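Local coordinates for type III effector NopAA (Sinorhizobium fredii USDA 257, PDB 6SDU), which hydrolyses xyloglucan through a family 12 glycoside hydrolase domain, probably with some cellulase activity, and is a type III secretion effector of a symbiotic bacterium, at residues N38-G42 with I70-P74; P45-T49 with V60-Q64; G102-Y108 with M120-T126; V212-V216 with F229-V234. All coordinates share one frame. Residues are numbered along the deposited sequence.

Contact 1 (N38-G42 with I70-P74); sequences NDVWG and IKSYP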
# COMPACT_ATOMS: atom_id res chain seq x y z
N ASN A 38 7.08 5.53 -10.45
CA ASN A 38 6.23 4.90 -11.48
C ASN A 38 6.61 3.44 -11.69
O ASN A 38 7.04 3.03 -12.78
CB ASN A 38 6.34 5.68 -12.79
CG ASN A 38 5.17 5.42 -13.71
OD1 ASN A 38 4.07 5.17 -13.25
ND2 ASN A 38 5.41 5.47 -15.02
N ASP A 39 6.43 2.63 -10.65
CA ASP A 39 6.90 1.24 -10.68
C ASP A 39 5.97 0.34 -11.49
O ASP A 39 4.80 0.16 -11.11
CB ASP A 39 7.04 0.69 -9.26
CG ASP A 39 8.19 1.31 -8.52
OD1 ASP A 39 8.76 2.30 -9.03
OD2 ASP A 39 8.53 0.77 -7.44
N VAL A 40 6.47 -0.17 -12.63
CA VAL A 40 5.77 -1.10 -13.52
C VAL A 40 6.79 -2.11 -14.04
O VAL A 40 7.83 -1.72 -14.58
CB VAL A 40 5.11 -0.43 -14.74
CG1 VAL A 40 4.06 -1.35 -15.34
CG2 VAL A 40 4.53 0.89 -14.39
N TRP A 41 6.52 -3.40 -13.84
CA TRP A 41 7.44 -4.46 -14.25
C TRP A 41 6.75 -5.60 -14.99
O TRP A 41 5.54 -5.52 -15.26
CB TRP A 41 8.15 -5.02 -13.02
CG TRP A 41 7.16 -5.55 -12.06
CD1 TRP A 41 6.61 -6.80 -12.05
CD2 TRP A 41 6.54 -4.83 -10.98
NE1 TRP A 41 5.72 -6.92 -11.01
CE2 TRP A 41 5.66 -5.73 -10.33
CE3 TRP A 41 6.67 -3.54 -10.49
CZ2 TRP A 41 4.91 -5.36 -9.22
CZ3 TRP A 41 5.91 -3.17 -9.38
CH2 TRP A 41 5.04 -4.08 -8.77
N GLY A 42 7.47 -6.68 -15.31
CA GLY A 42 6.79 -7.84 -15.85
C GLY A 42 6.94 -8.06 -17.34
O GLY A 42 7.67 -7.35 -18.04
N ILE A 70 0.29 -9.03 -10.05
CA ILE A 70 0.44 -7.58 -9.91
C ILE A 70 1.39 -7.06 -10.98
O ILE A 70 2.50 -7.59 -11.15
CB ILE A 70 0.91 -7.25 -8.49
CG1 ILE A 70 -0.21 -7.56 -7.51
CG2 ILE A 70 1.28 -5.78 -8.32
CD1 ILE A 70 0.26 -7.51 -6.15
N LYS A 71 0.97 -6.01 -11.71
CA LYS A 71 1.81 -5.44 -12.76
C LYS A 71 2.58 -4.21 -12.31
O LYS A 71 3.67 -3.96 -12.82
CB LYS A 71 0.98 -5.04 -14.00
CG LYS A 71 -0.06 -6.04 -14.44
CD LYS A 71 0.58 -7.36 -14.77
CE LYS A 71 -0.44 -8.27 -15.44
NZ LYS A 71 -1.69 -8.50 -14.64
N SER A 72 2.04 -3.44 -11.36
CA SER A 72 2.63 -2.16 -11.05
C SER A 72 2.27 -1.73 -9.63
O SER A 72 1.29 -2.21 -9.05
CB SER A 72 2.16 -1.12 -12.06
OG SER A 72 0.76 -0.90 -11.91
N TYR A 73 3.09 -0.85 -9.07
CA TYR A 73 2.80 -0.20 -7.80
C TYR A 73 3.26 1.25 -7.88
O TYR A 73 4.29 1.62 -7.30
CB TYR A 73 3.46 -0.93 -6.62
CG TYR A 73 3.12 -0.36 -5.23
CD1 TYR A 73 1.80 -0.20 -4.82
CD2 TYR A 73 4.13 0.00 -4.34
CE1 TYR A 73 1.49 0.31 -3.55
CE2 TYR A 73 3.84 0.52 -3.06
CZ TYR A 73 2.53 0.67 -2.67
OH TYR A 73 2.25 1.19 -1.41
N PRO A 74 2.54 2.09 -8.63
CA PRO A 74 2.81 3.54 -8.56
C PRO A 74 2.60 4.03 -7.13
O PRO A 74 1.58 3.73 -6.49
CB PRO A 74 1.76 4.14 -9.50
CG PRO A 74 0.70 3.10 -9.63
CD PRO A 74 1.43 1.78 -9.54
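W41 loses more surface here than any other residue, 86 Å² of the 368 Å² buried in total. Its chi1 of 58° (p) lays the indole over the 70-74 backbone. S72 CA sits 4.1 Å from the centroid of the W41 six-membered ring and 24° off the ring normal, a CH-pi contact over the face. The carbonyl O of K71 lies over a ring face too, and W41 CZ2 packs at 3.8 Å on I70 CG2. The main chain holds this position: W41 N donates to K71 O at 3.1 Å and 168°. K71, covered over 48 Å², contributes this carbonyl while its CA-to-CB bond points away from 38-42 and NZ bonds to the carbonyls of T67, G69 and T219. The short segments 38-40 and 72-74, antiparallel at 175° and weakly bonded, bring strands 34-40 and 72-83 together near one edge of the sheet that carries the sugar site in the family 12 beta-jelly roll; I70 touches the bound glucose unit. D39, also covered over 48 Å², accepts from Y73 N through its O at 2.8 Å and 147°. Between these two hydrogen bonds lies the non-hydrogen-bonded pair V40 and S72, CA to CA 4.1 Å.

Contact 2 (P45-T49 with V60-Q64); sequences PGPQT and VWSDQ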
# COMPACT_ATOMS: atom_id res chain seq x y z
N PRO A 45 4.02 -5.02 -19.76
CA PRO A 45 3.30 -4.05 -18.94
C PRO A 45 2.51 -3.10 -19.81
O PRO A 45 2.97 -2.67 -20.87
CB PRO A 45 4.42 -3.32 -18.21
CG PRO A 45 5.57 -3.36 -19.17
CD PRO A 45 5.45 -4.68 -19.91
N GLY A 46 1.38 -2.64 -19.29
CA GLY A 46 0.59 -1.69 -20.03
C GLY A 46 1.04 -0.28 -19.75
O GLY A 46 1.83 -0.01 -18.84
N PRO A 47 0.53 0.67 -20.53
CA PRO A 47 0.92 2.07 -20.33
C PRO A 47 0.51 2.54 -18.95
O PRO A 47 -0.52 2.13 -18.41
CB PRO A 47 0.17 2.82 -21.44
CG PRO A 47 -0.86 1.86 -21.95
CD PRO A 47 -0.35 0.49 -21.70
N GLN A 48 1.34 3.41 -18.37
CA GLN A 48 1.06 3.96 -17.06
C GLN A 48 1.72 5.32 -16.96
O GLN A 48 2.94 5.41 -17.15
CB GLN A 48 1.58 3.05 -15.95
CG GLN A 48 1.29 3.56 -14.57
CD GLN A 48 1.63 2.56 -13.49
OE1 GLN A 48 0.90 1.60 -13.24
NE2 GLN A 48 2.74 2.82 -12.80
N THR A 49 0.96 6.33 -16.52
CA THR A 49 1.48 7.69 -16.40
C THR A 49 1.14 8.25 -15.03
O THR A 49 -0.03 8.37 -14.66
CB THR A 49 0.91 8.59 -17.51
OG1 THR A 49 1.36 8.12 -18.79
CG2 THR A 49 1.30 10.07 -17.31
N VAL A 60 -2.29 8.89 -10.89
CA VAL A 60 -1.75 7.89 -11.81
C VAL A 60 -2.88 7.28 -12.63
O VAL A 60 -3.97 7.00 -12.11
CB VAL A 60 -0.95 6.81 -11.06
CG1 VAL A 60 -1.84 6.11 -10.04
CG2 VAL A 60 -0.39 5.81 -12.07
N TRP A 61 -2.65 7.13 -13.94
CA TRP A 61 -3.53 6.40 -14.85
C TRP A 61 -2.81 5.18 -15.39
O TRP A 61 -1.64 5.27 -15.74
CB TRP A 61 -3.99 7.26 -16.00
CG TRP A 61 -4.73 6.55 -17.09
CD1 TRP A 61 -6.12 6.41 -17.22
CD2 TRP A 61 -4.17 5.92 -18.26
NE1 TRP A 61 -6.42 5.73 -18.38
CE2 TRP A 61 -5.26 5.43 -19.04
CE3 TRP A 61 -2.86 5.73 -18.72
CZ2 TRP A 61 -5.07 4.73 -20.24
CZ3 TRP A 61 -2.68 5.04 -19.94
CH2 TRP A 61 -3.79 4.56 -20.69
N SER A 62 -3.49 4.04 -15.43
CA SER A 62 -2.83 2.81 -15.85
C SER A 62 -3.81 1.92 -16.60
O SER A 62 -4.97 1.82 -16.20
CB SER A 62 -2.25 2.06 -14.61
OG SER A 62 -1.38 1.00 -14.97
N ASP A 63 -3.34 1.30 -17.67
CA ASP A 63 -4.10 0.36 -18.51
C ASP A 63 -3.38 -1.00 -18.53
O ASP A 63 -2.63 -1.30 -19.46
CB ASP A 63 -4.21 0.95 -19.94
CG ASP A 63 -4.97 0.04 -20.89
OD1 ASP A 63 -5.40 -1.05 -20.48
OD2 ASP A 63 -5.13 0.43 -22.08
N GLN A 64 -3.63 -1.83 -17.51
CA GLN A 64 -2.99 -3.14 -17.36
C GLN A 64 -3.93 -4.26 -17.80
O GLN A 64 -5.15 -4.19 -17.56
CB GLN A 64 -2.56 -3.34 -15.91
CG GLN A 64 -1.60 -2.26 -15.43
CD GLN A 64 -0.38 -2.12 -16.34
OE1 GLN A 64 0.17 -3.12 -16.79
NE2 GLN A 64 0.06 -0.88 -16.59
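The carboxamide of Q64 grips the backbone of G46 at both ends: G46 N donates to Q64 OE1 at 2.8 Å and 163°, and Q64 NE2 donates to G46 O at 3.0 Å and 152°. The fit leaves no room for a side chain, since an ideal CB on G46 would fall 1.8 Å from D63 O. Q64 NE2 also donates to S62 OG (2.9 Å), which in turn donates to Q48 OE1 (2.9 Å), so three side chains form a relay that Q48 extends to N38 and S72. Between the backbones, T49 N to W61 O (2.9 Å) and W61 N to T49 O (3.0 Å) define a hydrogen-bonded antiparallel pair, and D63 N to P47 O (3.0 Å, 172°) carries the ladder past the end of the strands. Q48 and S62 face each other as a non-hydrogen-bonded pair, CA to CA 4.2 Å. Packing surrounds this network: P47 and W61 have the most surface covered, P47 CB meeting the indole edge at W61 CZ3 (3.9 Å), while Q48 CG reaches V60 CG2 (3.8 Å). The whole is the open end of the antiparallel beta hairpin 48-54/57-62, part of the sheet that backs the sugar-binding sheet in the family 12 jelly roll.

Contact 3 (G102-Y108 with M120-T126); sequences GAWDVAY and MLWTNYT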
# COMPACT_ATOMS: atom_id res chain seq x y z
N GLY A 102 -12.00 -3.46 -12.31
CA GLY A 102 -10.62 -3.89 -12.42
C GLY A 102 -10.22 -4.79 -11.27
O GLY A 102 -11.05 -5.36 -10.55
N ALA A 103 -8.90 -4.98 -11.14
CA ALA A 103 -8.33 -5.78 -10.06
C ALA A 103 -7.17 -4.98 -9.44
O ALA A 103 -6.12 -4.82 -10.07
CB ALA A 103 -7.87 -7.13 -10.57
N TRP A 104 -7.38 -4.45 -8.23
CA TRP A 104 -6.37 -3.59 -7.61
C TRP A 104 -6.65 -3.44 -6.11
O TRP A 104 -7.71 -3.80 -5.60
CB TRP A 104 -6.33 -2.20 -8.28
CG TRP A 104 -7.70 -1.60 -8.51
CD1 TRP A 104 -8.42 -1.65 -9.66
CD2 TRP A 104 -8.50 -0.88 -7.56
NE1 TRP A 104 -9.62 -1.00 -9.49
CE2 TRP A 104 -9.70 -0.52 -8.21
CE3 TRP A 104 -8.34 -0.51 -6.22
CZ2 TRP A 104 -10.72 0.20 -7.57
CZ3 TRP A 104 -9.34 0.21 -5.59
CH2 TRP A 104 -10.51 0.55 -6.26
N ASP A 105 -5.65 -2.92 -5.42
CA ASP A 105 -5.79 -2.60 -4.02
C ASP A 105 -4.98 -1.34 -3.76
O ASP A 105 -3.85 -1.22 -4.22
CB ASP A 105 -5.36 -3.75 -3.13
CG ASP A 105 -3.93 -4.20 -3.37
OD1 ASP A 105 -3.00 -3.69 -2.68
OD2 ASP A 105 -3.73 -5.10 -4.22
N VAL A 106 -5.62 -0.34 -3.14
CA VAL A 106 -4.95 0.87 -2.71
C VAL A 106 -4.39 0.56 -1.33
O VAL A 106 -5.15 0.17 -0.44
CB VAL A 106 -5.94 2.06 -2.68
CG1 VAL A 106 -5.25 3.32 -2.21
CG2 VAL A 106 -6.52 2.28 -4.07
N ALA A 107 -3.08 0.71 -1.14
CA ALA A 107 -2.52 0.26 0.14
C ALA A 107 -1.35 1.11 0.61
O ALA A 107 -0.57 1.62 -0.20
CB ALA A 107 -2.03 -1.19 0.04
N TYR A 108 -1.21 1.20 1.95
CA TYR A 108 0.02 1.64 2.59
C TYR A 108 1.02 0.50 2.49
O TYR A 108 0.65 -0.68 2.60
CB TYR A 108 -0.20 1.96 4.08
CG TYR A 108 -0.72 3.34 4.31
CD1 TYR A 108 0.14 4.42 4.35
CD2 TYR A 108 -2.09 3.56 4.45
CE1 TYR A 108 -0.34 5.71 4.54
CE2 TYR A 108 -2.58 4.84 4.65
CZ TYR A 108 -1.70 5.91 4.67
OH TYR A 108 -2.17 7.19 4.86
N MET A 120 1.47 -3.96 5.22
CA MET A 120 0.53 -3.39 4.25
C MET A 120 -0.78 -3.05 4.94
O MET A 120 -1.27 -3.82 5.78
CB MET A 120 0.25 -4.36 3.09
CG MET A 120 1.46 -4.88 2.31
SD MET A 120 0.97 -5.45 0.65
CE MET A 120 0.76 -3.87 -0.15
N LEU A 121 -1.35 -1.91 4.59
CA LEU A 121 -2.67 -1.51 5.06
C LEU A 121 -3.50 -1.20 3.82
O LEU A 121 -3.23 -0.21 3.14
CB LEU A 121 -2.61 -0.30 6.00
CG LEU A 121 -1.46 -0.23 7.03
CD1 LEU A 121 -1.45 1.13 7.74
CD2 LEU A 121 -1.58 -1.37 8.03
N TRP A 122 -4.46 -2.07 3.51
CA TRP A 122 -5.34 -1.91 2.34
C TRP A 122 -6.55 -1.05 2.71
O TRP A 122 -7.40 -1.47 3.50
CB TRP A 122 -5.81 -3.28 1.84
CG TRP A 122 -4.73 -4.21 1.26
CD1 TRP A 122 -3.38 -4.20 1.54
CD2 TRP A 122 -4.93 -5.29 0.33
NE1 TRP A 122 -2.74 -5.19 0.83
CE2 TRP A 122 -3.66 -5.87 0.08
CE3 TRP A 122 -6.06 -5.80 -0.33
CZ2 TRP A 122 -3.49 -6.95 -0.80
CZ3 TRP A 122 -5.89 -6.88 -1.21
CH2 TRP A 122 -4.61 -7.44 -1.44
N THR A 123 -6.65 0.15 2.14
CA THR A 123 -7.78 1.03 2.46
C THR A 123 -8.99 0.80 1.55
O THR A 123 -10.12 0.87 2.03
CB THR A 123 -7.36 2.50 2.38
OG1 THR A 123 -6.95 2.82 1.03
CG2 THR A 123 -6.24 2.78 3.37
N ASN A 124 -8.79 0.60 0.25
CA ASN A 124 -9.88 0.33 -0.69
C ASN A 124 -9.33 -0.64 -1.73
O ASN A 124 -8.16 -0.54 -2.11
CB ASN A 124 -10.42 1.61 -1.36
CG ASN A 124 -11.83 1.43 -1.97
OD1 ASN A 124 -12.42 0.33 -1.95
ND2 ASN A 124 -12.36 2.50 -2.54
N TYR A 125 -10.14 -1.63 -2.11
CA TYR A 125 -9.64 -2.69 -2.96
C TYR A 125 -10.82 -3.34 -3.66
O TYR A 125 -11.98 -3.09 -3.32
CB TYR A 125 -8.80 -3.70 -2.15
CG TYR A 125 -9.38 -4.08 -0.79
CD1 TYR A 125 -9.27 -3.23 0.33
CD2 TYR A 125 -10.01 -5.30 -0.60
CE1 TYR A 125 -9.79 -3.57 1.56
CE2 TYR A 125 -10.54 -5.66 0.63
CZ TYR A 125 -10.43 -4.80 1.70
OH TYR A 125 -10.96 -5.17 2.91
N THR A 126 -10.53 -4.15 -4.67
CA THR A 126 -11.61 -4.79 -5.43
C THR A 126 -11.99 -6.16 -4.90
O THR A 126 -12.92 -6.75 -5.43
CB THR A 126 -11.22 -4.96 -6.90
OG1 THR A 126 -9.98 -5.68 -6.98
CG2 THR A 126 -11.07 -3.64 -7.55
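W104 leaves its strand sideways, and its p rotamer (chi1 46°) brings the indole against T126, itself p at 55°. T126 CG2 lies 3.6 Å from the centroid of the W104 five-membered ring, a CH-pi contact 15° off the normal, while T126 OG1 accepts from W104 N at 3.1 Å and bonds to N134. D105, also p, sets its CB 3.7 Å from the centroid of the W122 six-membered ring. W122 CD1 (chi1 -66°) and M120 CE (chi1 to chi3 m, t, p) touch A107 CB at 3.6 and 3.9 Å. Y108 (chi1 -84°, m), the most covered residue, lays CB 3.8 Å from L121 CB, and its OH bonds to S92. A beta bulge shifts the register between V106 and A107: T123 N donates to V106 O (3.0 Å), whereas V106 N reaches N124 O (2.7 Å). T123 OG1 bonds to Y214 OH. In hairpin 103-112/117-125, M120 and W122, which touch the bound glucose unit, thus meet the partner strand through CA-H...O, apolar and CH-pi contacts, while backbone hydrogen bonds of L121 and T123 flank W122.

Contact 4 (V212-V216 with F229-V234); sequences VQYGV and FNNWSV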
# COMPACT_ATOMS: atom_id res chain seq x y z
N VAL A 212 7.61 4.72 4.67
CA VAL A 212 6.15 4.68 4.63
C VAL A 212 5.75 4.98 3.19
O VAL A 212 6.05 6.06 2.67
CB VAL A 212 5.50 5.67 5.60
CG1 VAL A 212 3.99 5.78 5.30
CG2 VAL A 212 5.68 5.23 7.02
N GLN A 213 5.10 4.03 2.52
CA GLN A 213 4.68 4.20 1.13
C GLN A 213 3.16 4.15 0.98
O GLN A 213 2.46 3.55 1.81
CB GLN A 213 5.32 3.13 0.23
CG GLN A 213 6.82 3.12 0.29
CD GLN A 213 7.46 1.96 -0.46
OE1 GLN A 213 6.81 0.99 -0.86
NE2 GLN A 213 8.77 2.06 -0.64
N TYR A 214 2.65 4.79 -0.08
CA TYR A 214 1.23 4.72 -0.40
C TYR A 214 1.01 4.76 -1.91
O TYR A 214 1.57 5.62 -2.59
CB TYR A 214 0.44 5.86 0.28
CG TYR A 214 -1.05 5.60 0.33
CD1 TYR A 214 -1.58 4.58 1.11
CD2 TYR A 214 -1.94 6.39 -0.42
CE1 TYR A 214 -2.97 4.35 1.16
CE2 TYR A 214 -3.32 6.17 -0.37
CZ TYR A 214 -3.83 5.15 0.41
OH TYR A 214 -5.20 4.93 0.44
N GLY A 215 0.15 3.87 -2.40
CA GLY A 215 -0.12 3.82 -3.83
C GLY A 215 -1.15 2.76 -4.14
O GLY A 215 -1.99 2.45 -3.29
N VAL A 216 -1.12 2.24 -5.38
CA VAL A 216 -2.06 1.20 -5.80
C VAL A 216 -1.30 0.06 -6.48
O VAL A 216 -0.52 0.28 -7.42
CB VAL A 216 -3.18 1.79 -6.69
CG1 VAL A 216 -2.64 2.49 -7.90
CG2 VAL A 216 -4.21 0.73 -7.08
N PHE A 229 -4.96 10.91 -5.91
CA PHE A 229 -4.65 11.00 -4.49
C PHE A 229 -4.64 12.50 -4.24
O PHE A 229 -3.64 13.19 -4.45
CB PHE A 229 -3.32 10.29 -4.17
CG PHE A 229 -3.35 8.82 -4.50
CD1 PHE A 229 -3.82 7.89 -3.59
CD2 PHE A 229 -2.94 8.36 -5.74
CE1 PHE A 229 -3.86 6.52 -3.90
CE2 PHE A 229 -2.99 6.99 -6.07
CZ PHE A 229 -3.45 6.08 -5.16
N ASN A 230 -5.77 13.00 -3.73
CA ASN A 230 -5.94 14.44 -3.59
C ASN A 230 -5.18 14.96 -2.40
O ASN A 230 -4.71 16.11 -2.41
CB ASN A 230 -7.41 14.81 -3.41
CG ASN A 230 -8.26 14.38 -4.56
OD1 ASN A 230 -7.88 14.57 -5.72
ND2 ASN A 230 -9.43 13.83 -4.26
N ASN A 231 -5.03 14.13 -1.37
CA ASN A 231 -4.13 14.50 -0.31
C ASN A 231 -3.43 13.25 0.19
O ASN A 231 -4.03 12.17 0.22
CB ASN A 231 -4.86 15.20 0.83
CG ASN A 231 -3.93 15.58 1.93
OD1 ASN A 231 -3.01 16.36 1.72
ND2 ASN A 231 -4.12 15.00 3.11
N TRP A 232 -2.15 13.40 0.52
CA TRP A 232 -1.37 12.38 1.23
C TRP A 232 -0.28 13.10 2.00
O TRP A 232 0.52 13.82 1.41
CB TRP A 232 -0.76 11.34 0.28
CG TRP A 232 -0.29 10.13 1.06
CD1 TRP A 232 -1.08 9.15 1.59
CD2 TRP A 232 1.07 9.80 1.45
NE1 TRP A 232 -0.32 8.23 2.26
CE2 TRP A 232 1.00 8.60 2.19
CE3 TRP A 232 2.31 10.38 1.22
CZ2 TRP A 232 2.14 7.97 2.70
CZ3 TRP A 232 3.44 9.75 1.74
CH2 TRP A 232 3.35 8.55 2.45
N SER A 233 -0.23 12.88 3.31
CA SER A 233 0.77 13.50 4.17
C SER A 233 1.19 12.50 5.24
O SER A 233 0.43 11.60 5.59
CB SER A 233 0.23 14.78 4.84
OG SER A 233 -0.96 14.51 5.56
N VAL A 234 2.42 12.66 5.75
CA VAL A 234 2.93 11.85 6.85
C VAL A 234 3.38 12.79 7.95
O VAL A 234 4.01 13.82 7.67
CB VAL A 234 4.08 10.92 6.42
CG1 VAL A 234 4.73 10.21 7.65
CG2 VAL A 234 3.59 9.90 5.42
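W232 lies against Y214, its five-membered ring nearly parallel to the tyrosine ring (planes at 7°) but slid sideways, with centroids 4.8 Å apart and little overlap; the tightest approach is Y214 CB to W232 NE1 at 3.2 Å. F229 completes an aromatic cluster with them: its ring stands at 83° to that of Y214, centroids 5.7 Å apart, and F229 CE1 comes within 3.6 Å of Y214 CE2. Toward the other end, V212 CG1 packs at 3.9 Å on W232 CZ2, and V212 CG1 to V234 CG2 is 4.1 Å. No hydrogen bond crosses the gap, and the axes of segments 212-216 and 229-234 run antiparallel (171°), 9.3 Å apart at closest approach, as expected for strands of two different sheets packed face to face in a beta sandwich. Y214 OH finds polar partners in Q96 and T123. N230 and N231, whose side chains are out of reach of 212-216, form a classic bulge opposite N95. Strand 208-218 lies between 72-83 and 103-112 in the sugar-binding sheet, and strand 225-236 between 57-62 and 90-97 in the sheet behind it.

How the contacts relate
Along the chain, contact 2 falls between the two segments of contact 1; contact 3 follows, then contact 4. Contacts 1 and 3 lie in the nine-stranded sheet, contact 2 in the six-stranded one, and contact 4 spans both. Strand 208-218 stands between the strands of contacts 1 and 3, whose centres are 14 Å apart; probable backbone hydrogen bonds join P74 O to V216 N (3.3 Å) and A107 N to G215 O (3.0 Å). Contacts 1 and 2, centres 9 Å apart, meet across the sandwich through Q48 NE2 and N38 OD1 (2.7 Å). Contacts 2 and 3 do not touch. Across strand 208-218, I70 of contact 1 and M120 and W122 of contact 3 belong to the same glucose pocket.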